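Local coordinates for protein glucokinase (Enterococcus faecalis, PDB 2QM1) that probably phosphorylates glucose at the expense of ATP, as a zinc-containing glucokinase of the ROK family, at residues Lys44-Val47 with Pro48-Glu52; Ile150-Gly154 with Lys155-Gly159; Ile11-Gly15 with Thr16-Phe20; Tyr61-Lys65 with Glu66-Gly70. All coordinates share one frame; numbering follows the deposited sequence. Where two conformers were deposited one is given.

Contact 1 (Lys44-Val47 with Pro48-Glu52); sequences KHIV and PSIIE
Ile-46 and Ile-50 run side by side and point the same way from the first turns of helix 46-60, with CG2 of Ile-46 4.1 Å from CD1 of Ile-50. The next pair along, Val-47 and Ile-51, meets at a slant: CG1 of Val-47, placed anti to the backbone N (chi1 163°), comes within 3.8 Å of CD1 of Ile-51. Ser-49 turns its hydroxyl back on the chain. With chi1 at 73° its OG sits between its own backbone N and carbonyl carbon and donates to Ile-46 O at 2.6 Å, in the carbonyl plane on a lone pair. The same oxygen also takes the N-H of Ile-50 at 3.0 Å, so two donors share it. Pro-48 has no N-H to offer, and its ring carbon CD rests 3.1 Å from Lys-44 O instead; in the first turn of a helix, where backbone N-H groups have no helical carbonyl to bond, a proline costs no helical bond. Around this turn, Val-47 and Ile-51 face helix 100-108 through Val-100, Ile-104 and Ala-107, whereas Ile-46 and Ile-50 lie on strands 7-13 and 17-24, so this end of the helix packs between helix 100-108 and the sheet.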
loop_
_atom_site.group_PDB
_atom_site.type_symbol
_atom_site.label_atom_id
_atom_site.label_comp_id
_atom_site.label_asym_id
_atom_site.label_seq_id
_atom_site.Cartn_x
_atom_site.Cartn_y
_atom_site.Cartn_z
ATOM N N LYS B 44 22.552 2.572 -25.432
ATOM C CA LYS B 44 23.243 1.270 -25.527
ATOM C C LYS B 44 24.598 1.286 -24.868
ATOM O O LYS B 44 25.178 0.228 -24.658
ATOM C CB LYS B 44 23.452 0.865 -26.984
ATOM C CG LYS B 44 24.318 1.835 -27.763
ATOM C CD LYS B 44 24.459 1.393 -29.195
ATOM C CE LYS B 44 25.696 0.568 -29.425
ATOM N NZ LYS B 44 25.897 0.298 -30.918
ATOM N N HIS B 45 25.106 2.489 -24.582
ATOM C CA HIS B 45 26.426 2.680 -23.942
ATOM C C HIS B 45 26.388 2.661 -22.395
ATOM O O HIS B 45 27.430 2.632 -21.756
ATOM C CB HIS B 45 27.110 3.976 -24.467
ATOM C CG HIS B 45 27.361 3.966 -25.945
ATOM N ND1 HIS B 45 28.188 3.048 -26.551
ATOM C CD2 HIS B 45 26.858 4.732 -26.942
ATOM C CE1 HIS B 45 28.202 3.258 -27.857
ATOM N NE2 HIS B 45 27.393 4.269 -28.118
ATOM N N ILE B 46 25.194 2.671 -21.804
ATOM C CA ILE B 46 25.064 2.817 -20.343
ATOM C C ILE B 46 25.616 1.578 -19.618
ATOM O O ILE B 46 26.605 1.659 -18.877
ATOM C CB ILE B 46 23.607 3.146 -19.964
ATOM C CG1 ILE B 46 23.254 4.533 -20.515
ATOM C CG2 ILE B 46 23.326 3.072 -18.411
ATOM C CD1 ILE B 46 21.775 4.906 -20.323
ATOM N N VAL B 47 25.025 0.422 -19.903
ATOM C CA VAL B 47 25.472 -0.799 -19.280
ATOM C C VAL B 47 26.950 -1.080 -19.576
ATOM O O VAL B 47 27.673 -1.402 -18.646
ATOM C CB VAL B 47 24.541 -1.996 -19.555
ATOM C CG1 VAL B 47 25.254 -3.336 -19.254
ATOM C CG2 VAL B 47 23.249 -1.836 -18.723
ATOM N N PRO B 48 27.410 -0.946 -20.849
ATOM C CA PRO B 48 28.869 -1.115 -21.021
ATOM C C PRO B 48 29.727 -0.110 -20.204
ATOM O O PRO B 48 30.822 -0.456 -19.764
ATOM C CB PRO B 48 29.059 -0.881 -22.517
ATOM C CG PRO B 48 27.674 -1.293 -23.123
ATOM C CD PRO B 48 26.732 -0.725 -22.140
ATOM N N SER B 49 29.260 1.129 -20.055
ATOM C CA SER B 49 30.014 2.098 -19.271
ATOM C C SER B 49 30.107 1.687 -17.777
ATOM O O SER B 49 31.110 1.957 -17.110
ATOM C CB SER B 49 29.448 3.507 -19.429
ATOM O OG SER B 49 28.247 3.622 -18.733
ATOM N N ILE B 50 29.075 1.002 -17.285
ATOM C CA ILE B 50 29.011 0.594 -15.889
ATOM C C ILE B 50 29.974 -0.565 -15.723
ATOM O O ILE B 50 30.750 -0.594 -14.769
ATOM C CB ILE B 50 27.552 0.200 -15.506
ATOM C CG1 ILE B 50 26.615 1.449 -15.547
ATOM C CG2 ILE B 50 27.505 -0.546 -14.191
ATOM C CD1 ILE B 50 25.063 1.106 -15.227
ATOM N N ILE B 51 29.915 -1.515 -16.662
ATOM C CA ILE B 51 30.833 -2.655 -16.672
ATOM C C ILE B 51 32.290 -2.190 -16.704
ATOM O O ILE B 51 33.128 -2.630 -15.887
ATOM C CB ILE B 51 30.542 -3.537 -17.887
ATOM C CG1 ILE B 51 29.153 -4.228 -17.726
ATOM C CG2 ILE B 51 31.740 -4.494 -18.152
ATOM C CD1 ILE B 51 28.664 -4.953 -19.015
ATOM N N GLU B 52 32.592 -1.304 -17.662
ATOM C CA GLU B 52 33.905 -0.679 -17.766
ATOM C C GLU B 52 34.372 0.061 -16.526
ATOM O O GLU B 52 35.531 -0.052 -16.179
ATOM C CB GLU B 52 33.994 0.253 -18.972
ATOM C CG GLU B 52 35.341 0.912 -19.170
ATOM C CD GLU B 52 36.537 -0.060 -19.122
ATOM O OE1 GLU B 52 37.601 0.366 -18.636
ATOM O OE2 GLU B 52 36.425 -1.229 -19.563
#

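Contact 2 (Ile150-Gly154 with Lys155-Gly159)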
loop_
_atom_site.group_PDB
_atom_site.type_symbol
_atom_site.label_atom_id
_atom_site.label_comp_id
_atom_site.label_asym_id
_atom_site.label_seq_id
_atom_site.Cartn_x
_atom_site.Cartn_y
_atom_site.Cartn_z
ATOM N N ILE B 150 8.263 1.264 -0.922
ATOM C CA ILE B 150 7.491 0.696 0.191
ATOM C C ILE B 150 8.033 -0.623 0.681
ATOM O O ILE B 150 8.110 -1.604 -0.059
ATOM C CB ILE B 150 5.977 0.487 -0.218
ATOM C CG1 ILE B 150 5.365 1.846 -0.647
ATOM C CG2 ILE B 150 5.281 -0.183 0.972
ATOM C CD1 ILE B 150 3.814 1.926 -1.128
ATOM N N VAL B 151 8.441 -0.632 1.930
ATOM C CA VAL B 151 8.759 -1.871 2.608
ATOM C C VAL B 151 7.565 -2.164 3.555
ATOM O O VAL B 151 7.153 -1.329 4.354
ATOM C CB VAL B 151 10.089 -1.736 3.381
ATOM C CG1 VAL B 151 10.296 -2.906 4.252
ATOM C CG2 VAL B 151 11.244 -1.576 2.409
ATOM N N ALA B 152 6.974 -3.340 3.415
ATOM C CA ALA B 152 5.795 -3.661 4.184
ATOM C C ALA B 152 5.982 -5.096 4.603
ATOM O O ALA B 152 6.368 -5.940 3.749
ATOM C CB ALA B 152 4.545 -3.532 3.280
ATOM N N ALA B 153 5.704 -5.385 5.880
ATOM C CA ALA B 153 5.949 -6.726 6.483
ATOM C C ALA B 153 7.344 -7.269 6.175
ATOM O O ALA B 153 7.544 -8.479 5.915
ATOM C CB ALA B 153 4.801 -7.792 6.110
ATOM N N GLY B 154 8.326 -6.378 6.252
ATOM C CA GLY B 154 9.703 -6.780 6.021
ATOM C C GLY B 154 10.191 -6.892 4.588
ATOM O O GLY B 154 11.393 -7.091 4.357
ATOM N N LYS B 155 9.314 -6.705 3.606
ATOM C CA LYS B 155 9.760 -6.813 2.206
ATOM C C LYS B 155 9.443 -5.617 1.375
ATOM O O LYS B 155 8.347 -5.039 1.476
ATOM C CB LYS B 155 9.163 -8.050 1.499
ATOM C CG LYS B 155 9.363 -9.326 2.307
ATOM C CD LYS B 155 8.579 -10.454 1.755
ATOM C CE LYS B 155 9.422 -11.332 0.828
ATOM N NZ LYS B 155 8.524 -12.384 0.211
ATOM N N LEU B 156 10.354 -5.338 0.448
ATOM C CA LEU B 156 10.169 -4.242 -0.461
ATOM C C LEU B 156 8.992 -4.628 -1.389
ATOM O O LEU B 156 8.954 -5.745 -1.858
ATOM C CB LEU B 156 11.431 -4.097 -1.288
ATOM C CG LEU B 156 12.026 -2.767 -1.743
ATOM C CD1 LEU B 156 12.746 -3.094 -3.087
ATOM C CD2 LEU B 156 11.066 -1.534 -1.846
ATOM N N LEU B 157 8.033 -3.745 -1.625
ATOM C CA LEU B 157 6.929 -4.083 -2.593
ATOM C C LEU B 157 7.167 -3.722 -4.090
ATOM O O LEU B 157 7.683 -2.659 -4.410
ATOM C CB LEU B 157 5.571 -3.559 -2.140
ATOM C CG LEU B 157 5.207 -3.833 -0.660
ATOM C CD1 LEU B 157 3.875 -3.332 -0.401
ATOM C CD2 LEU B 157 5.281 -5.332 -0.288
ATOM N N HIS B 158 6.754 -4.623 -4.983
ATOM C CA HIS B 158 6.903 -4.435 -6.416
ATOM C C HIS B 158 5.559 -4.446 -7.120
ATOM O O HIS B 158 5.391 -3.790 -8.099
ATOM C CB HIS B 158 7.873 -5.505 -6.973
ATOM C CG HIS B 158 9.236 -5.402 -6.352
ATOM N ND1 HIS B 158 9.579 -6.057 -5.185
ATOM C CD2 HIS B 158 10.284 -4.595 -6.646
ATOM C CE1 HIS B 158 10.808 -5.715 -4.828
ATOM N NE2 HIS B 158 11.258 -4.833 -5.702
ATOM N N GLY B 159 4.587 -5.181 -6.628
ATOM C CA GLY B 159 3.347 -5.369 -7.405
ATOM C C GLY B 159 3.497 -6.176 -8.694
ATOM O O GLY B 159 4.619 -6.650 -9.034
HETATM O O HOH W 1 7.986 0.018 -3.495
#
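Val-151 and Leu-156 form an antiparallel non-hydrogen-bonded pair, and next to them the hydrogen-bonded pair Ala-152 and Lys-155 closes a two-residue type I' turn over Ala-153 and Gly-154. Lys-155 O receives the N-H of Ala-152 at 2.9 Å, and Lys-155 N returns a bond to Ala-152 O. Farther from the turn, Leu-157 N reaches Ile-150 O at 2.7 Å. Water 1 bridges Ile-150 N and Leu-157 O beyond that bond.

Among the side chains, Leu-157 does most of the bridging. Its CG is turned to lie beside its own backbone N (chi1 -47°), which brings CD1 to 3.7 Å from Ile-150 CG2 and equally 3.7 Å from Ala-152 CB, a methyl set against two residues of one strand, two positions apart. On the other face, Leu-156 swings CD2 back to within 3.5 Å of Ile-150 O, while its side chain also touches Asn-119, one of the residues at the magnesium site. Ala-153 O bonds Lys-155 NZ of the second subunit, whereas the reciprocal bond, from Lys-155 NZ to Ala-153 O of the second subunit, is weak; Leu-157 packs on Leu-261 of that subunit.

Chemically, then, the hairpin is held by backbone bonds and methyl contacts, with its turn and the Leu-157 face given to the dimer interface and its Leu-156 face set against helix 117-128 close to the metal.

Contact 3 (Ile11-Gly15 with Thr16-Phe20); sequences IDLGG and TTIKF
Ile-11 lays its two branches against different neighbours on the opposite strand: CG2 lies 3.7 Å from CG2 of Ile-18, and CG1 comes to 3.8 Å from CD1 of the Phe-20 ring. Beside them Leu-13 sends CD1 to 3.6 Å from Ile-18 CG1, the two chains pointing the same way. Together these four side chains make one apolar face, which packs under Ile-46, Ile-50 and Ile-54 of helix 46-60; Phe-20 also stacks with Trp-33.

The other face is polar. Asp-12 and Lys-19 project in parallel from a hydrogen-bonded pair whose backbones exchange two bonds, Asp-12 N to Lys-19 O at 2.7 Å and almost straight (178°), and Lys-19 N to Asp-12 O. The carboxylate of Asp-12 stands opposite its own N (chi1 178°) and Lys-19 is bent near its end, bringing Lys-19 NZ to Asp-12 OD2 in a salt bridge of 3.3 Å. Water 2 donates to both Asp-12 O and Thr-17 O. Gly-14 N adds a bond to Thr-17 O at 2.8 Å where the strands turn.

This is the amino-terminal hairpin of the actin-like ATPase fold, whose glycine-containing turn in relatives usually approaches the ATP phosphates. Its chemistry is two-sided: an apolar face buried under the helix, and a polar face where the salt bridge and a water tie the two strands together.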
loop_
_atom_site.group_PDB
_atom_site.type_symbol
_atom_site.label_atom_id
_atom_site.label_comp_id
_atom_site.label_asym_id
_atom_site.label_seq_id
_atom_site.Cartn_x
_atom_site.Cartn_y
_atom_site.Cartn_z
ATOM N N ILE B 11 25.300 0.526 -7.130
ATOM C CA ILE B 11 25.269 1.405 -8.298
ATOM C C ILE B 11 23.984 2.200 -8.215
ATOM O O ILE B 11 22.895 1.632 -8.035
ATOM C CB ILE B 11 25.315 0.633 -9.628
ATOM C CG1 ILE B 11 26.603 -0.213 -9.691
ATOM C CG2 ILE B 11 25.162 1.631 -10.841
ATOM C CD1 ILE B 11 26.524 -1.575 -10.538
ATOM N N ASP B 12 24.137 3.512 -8.355
ATOM C CA ASP B 12 23.023 4.425 -8.409
ATOM C C ASP B 12 22.977 5.084 -9.813
ATOM O O ASP B 12 23.624 6.100 -10.083
ATOM C CB ASP B 12 23.136 5.400 -7.226
ATOM C CG ASP B 12 22.051 6.435 -7.210
ATOM O OD1 ASP B 12 21.212 6.406 -8.125
ATOM O OD2 ASP B 12 22.059 7.301 -6.286
ATOM N N LEU B 13 22.191 4.469 -10.693
ATOM C CA LEU B 13 22.084 4.869 -12.103
ATOM C C LEU B 13 21.036 5.971 -12.244
ATOM O O LEU B 13 19.839 5.700 -12.102
ATOM C CB LEU B 13 21.675 3.653 -12.981
ATOM C CG LEU B 13 21.235 3.953 -14.432
ATOM C CD1 LEU B 13 22.307 4.708 -15.237
ATOM C CD2 LEU B 13 20.696 2.721 -15.270
ATOM N N GLY B 14 21.475 7.207 -12.515
ATOM C CA GLY B 14 20.542 8.334 -12.690
ATOM C C GLY B 14 20.563 8.903 -14.100
ATOM O O GLY B 14 21.455 8.595 -14.875
ATOM N N GLY B 15 19.591 9.745 -14.446
ATOM C CA GLY B 15 19.514 10.284 -15.836
ATOM C C GLY B 15 20.731 11.064 -16.329
ATOM O O GLY B 15 21.006 11.133 -17.537
ATOM N N THR B 16 21.468 11.645 -15.383
ATOM C CA THR B 16 22.660 12.472 -15.673
ATOM C C THR B 16 24.000 11.899 -15.209
ATOM O O THR B 16 25.028 12.094 -15.892
ATOM C CB THR B 16 22.555 13.832 -14.953
ATOM O OG1 THR B 16 21.179 14.161 -14.745
ATOM C CG2 THR B 16 23.204 14.884 -15.754
ATOM N N THR B 17 23.972 11.231 -14.045
ATOM C CA THR B 17 25.161 10.674 -13.379
ATOM C C THR B 17 24.935 9.214 -12.963
ATOM O O THR B 17 23.806 8.826 -12.680
ATOM C CB THR B 17 25.562 11.454 -12.088
ATOM O OG1 THR B 17 24.873 12.713 -12.002
ATOM C CG2 THR B 17 27.060 11.667 -12.048
ATOM N N ILE B 18 26.004 8.412 -12.960
ATOM C CA ILE B 18 25.937 7.048 -12.427
ATOM C C ILE B 18 26.945 7.063 -11.285
ATOM O O ILE B 18 28.125 7.397 -11.498
ATOM C CB ILE B 18 26.347 5.940 -13.481
ATOM C CG1 ILE B 18 25.604 6.132 -14.824
ATOM C CG2 ILE B 18 26.137 4.510 -12.865
ATOM C CD1 ILE B 18 26.076 5.166 -15.960
ATOM N N LYS B 19 26.469 6.753 -10.083
ATOM C CA LYS B 19 27.313 6.767 -8.902
ATOM C C LYS B 19 27.551 5.334 -8.437
ATOM O O LYS B 19 26.643 4.535 -8.507
ATOM C CB LYS B 19 26.617 7.499 -7.792
ATOM C CG LYS B 19 26.258 8.901 -8.131
ATOM C CD LYS B 19 26.213 9.685 -6.855
ATOM C CE LYS B 19 25.153 10.712 -6.884
ATOM N NZ LYS B 19 23.870 9.957 -6.768
ATOM N N PHE B 20 28.756 5.059 -7.938
ATOM C CA PHE B 20 29.155 3.732 -7.455
ATOM C C PHE B 20 29.667 3.874 -6.040
ATOM O O PHE B 20 30.189 4.954 -5.654
ATOM C CB PHE B 20 30.285 3.179 -8.301
ATOM C CG PHE B 20 30.010 3.173 -9.768
ATOM C CD1 PHE B 20 29.641 2.004 -10.406
ATOM C CD2 PHE B 20 30.166 4.327 -10.530
ATOM C CE1 PHE B 20 29.393 1.992 -11.780
ATOM C CE2 PHE B 20 29.897 4.321 -11.909
ATOM C CZ PHE B 20 29.534 3.150 -12.533
HETATM O O HOH W 2 23.079 8.876 -9.873
#

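Contact 4 (Tyr61-Lys65 with Glu66-Gly70); sequences YNMKK and EDFVG
Asp-67 OD1 takes a hydrogen bond from water 3 at 2.6 Å, and Lys-64 NZ donates to the same water at 2.7 Å, joining two side chains that slant across each other without a direct salt bridge. The other carboxylate oxygen, Asp-67 OD2, accepts from water 4, which Lys-64 N also holds, and is paired with Lys-7 in a salt bridge. Lys-64 CE lies 3.6 Å from Glu-66 OE1. In the backbone, Lys-64 O accepts the N-H of Asp-67 at 3.1 Å, closing a tight turn between the loop and strand 68-75, and Phe-68 N lies 3.3 Å from Lys-65 O in a weaker bond. On the inner side, Met-63, present as selenomethionine, crosses Phe-68 at about a right angle. Its chain bends at the selenium (chi3 75°), putting Met-63 CE 4.0 Å from Phe-68 CZ, with SE at the edge of the Phe-68 ring, 5.5 Å from its centroid: a Met-aromatic contact. Both residues pack on Ile-58 and Ile-22. The loop follows a Schellman motif, with Asn-62 as its C-prime residue, that ends helix 46-60, and completes the beta-alpha-beta crossover from strand 29-36 through that helix to the parallel strand 68-75, beside strand 7-13.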
loop_
_atom_site.group_PDB
_atom_site.type_symbol
_atom_site.label_atom_id
_atom_site.label_comp_id
_atom_site.label_asym_id
_atom_site.label_seq_id
_atom_site.Cartn_x
_atom_site.Cartn_y
_atom_site.Cartn_z
ATOM N N TYR B 61 43.072 -0.445 -8.666
ATOM C CA TYR B 61 43.433 -0.592 -7.263
ATOM C C TYR B 61 43.812 -2.027 -6.945
ATOM O O TYR B 61 43.908 -2.411 -5.771
ATOM C CB TYR B 61 42.287 -0.093 -6.365
ATOM C CG TYR B 61 42.143 1.396 -6.489
ATOM C CD1 TYR B 61 41.116 1.938 -7.216
ATOM C CD2 TYR B 61 43.107 2.263 -5.963
ATOM C CE1 TYR B 61 40.993 3.295 -7.368
ATOM C CE2 TYR B 61 43.004 3.642 -6.118
ATOM C CZ TYR B 61 41.940 4.147 -6.828
ATOM O OH TYR B 61 41.761 5.496 -7.029
ATOM N N ASN B 62 44.060 -2.798 -8.001
ATOM C CA ASN B 62 44.429 -4.187 -7.841
ATOM C C ASN B 62 43.588 -4.863 -6.775
ATOM O O ASN B 62 44.115 -5.410 -5.821
ATOM C CB ASN B 62 45.932 -4.312 -7.541
ATOM C CG ASN B 62 46.781 -3.998 -8.762
ATOM O OD1 ASN B 62 47.048 -4.864 -9.601
ATOM N ND2 ASN B 62 47.200 -2.763 -8.873
HETATM N N MSE B 63 42.278 -4.785 -6.949
HETATM C CA MSE B 63 41.334 -5.335 -5.985
HETATM C C MSE B 63 41.149 -6.820 -6.208
HETATM O O MSE B 63 41.392 -7.302 -7.287
HETATM C CB MSE B 63 40.004 -4.586 -6.058
HETATM C CG MSE B 63 40.185 -3.111 -5.899
HETATM SE SE MSE B 63 38.525 -2.233 -5.627
HETATM C CE MSE B 63 38.219 -2.787 -3.726
ATOM N N LYS B 64 40.743 -7.542 -5.170
ATOM C CA LYS B 64 40.567 -9.011 -5.234
ATOM C C LYS B 64 39.110 -9.285 -5.512
ATOM O O LYS B 64 38.244 -8.963 -4.690
ATOM C CB LYS B 64 40.942 -9.669 -3.904
ATOM C CG LYS B 64 42.391 -10.037 -3.735
ATOM C CD LYS B 64 42.756 -10.052 -2.254
ATOM C CE LYS B 64 42.163 -11.255 -1.565
ATOM N NZ LYS B 64 42.899 -11.553 -0.298
ATOM N N LYS B 65 38.841 -9.837 -6.695
ATOM C CA LYS B 65 37.464 -10.008 -7.210
ATOM C C LYS B 65 36.563 -10.857 -6.309
ATOM O O LYS B 65 35.342 -10.689 -6.292
ATOM C CB LYS B 65 37.536 -10.662 -8.587
ATOM C CG LYS B 65 36.208 -11.032 -9.191
ATOM C CD LYS B 65 36.337 -11.123 -10.705
ATOM C CE LYS B 65 35.002 -11.380 -11.328
ATOM N NZ LYS B 65 34.582 -12.804 -11.167
ATOM N N GLU B 66 37.177 -11.777 -5.583
ATOM C CA GLU B 66 36.448 -12.728 -4.763
ATOM C C GLU B 66 36.109 -12.178 -3.387
ATOM O O GLU B 66 35.381 -12.813 -2.649
ATOM C CB GLU B 66 37.263 -13.998 -4.608
ATOM C CG GLU B 66 38.536 -13.847 -3.772
ATOM C CD GLU B 66 39.786 -13.458 -4.555
ATOM O OE1 GLU B 66 40.874 -13.564 -3.950
ATOM O OE2 GLU B 66 39.711 -13.054 -5.744
ATOM N N ASP B 67 36.657 -11.019 -3.031
ATOM C CA ASP B 67 36.148 -10.276 -1.871
ATOM C C ASP B 67 34.719 -9.784 -2.073
ATOM O O ASP B 67 34.041 -9.495 -1.095
ATOM C CB ASP B 67 36.981 -9.036 -1.559
ATOM C CG ASP B 67 38.264 -9.334 -0.796
ATOM O OD1 ASP B 67 38.652 -10.523 -0.603
ATOM O OD2 ASP B 67 38.910 -8.318 -0.430
ATOM N N PHE B 68 34.284 -9.618 -3.323
ATOM C CA PHE B 68 32.971 -9.016 -3.608
ATOM C C PHE B 68 31.866 -10.049 -3.452
ATOM O O PHE B 68 31.897 -11.087 -4.137
ATOM C CB PHE B 68 32.897 -8.396 -5.021
ATOM C CG PHE B 68 33.758 -7.156 -5.190
ATOM C CD1 PHE B 68 34.890 -7.202 -5.963
ATOM C CD2 PHE B 68 33.435 -5.964 -4.554
ATOM C CE1 PHE B 68 35.691 -6.090 -6.099
ATOM C CE2 PHE B 68 34.230 -4.847 -4.710
ATOM C CZ PHE B 68 35.346 -4.908 -5.486
ATOM N N VAL B 69 30.918 -9.776 -2.542
ATOM C CA VAL B 69 29.805 -10.717 -2.265
ATOM C C VAL B 69 28.766 -10.582 -3.383
ATOM O O VAL B 69 28.188 -11.576 -3.890
ATOM C CB VAL B 69 29.182 -10.451 -0.860
ATOM C CG1 VAL B 69 27.818 -11.165 -0.696
ATOM C CG2 VAL B 69 30.180 -10.810 0.248
ATOM N N GLY B 70 28.563 -9.342 -3.792
ATOM C CA GLY B 70 27.885 -9.061 -5.059
ATOM C C GLY B 70 27.682 -7.593 -5.386
ATOM O O GLY B 70 28.209 -6.703 -4.710
HETATM O O HOH W 3 40.487 -11.511 1.007
HETATM O O HOH W 4 39.259 -6.615 -2.742
#

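Overall arrangement
Along the chain the order is contact 3, contact 1, contact 4, contact 2. The first three belong to one layered unit: contact 3 is the hairpin of strands 7-13 and 17-24, contact 1 starts helix 46-60 over it, and contact 4 carries the chain from that helix into strand 68-75, a neighbour of 7-13. Contacts 1 and 3 touch, with centres about 11 Å apart. Contact 4, at the other end of the helix, has its centre about 19 Å from that of contact 1. Contact 2 belongs to the second mixed sheet, its centre about 23 Å from that of contact 3, near the magnesium ion and at the subunit interface. The two sheets have matching strand orders, as expected of the duplicated actin-like ATPase fold.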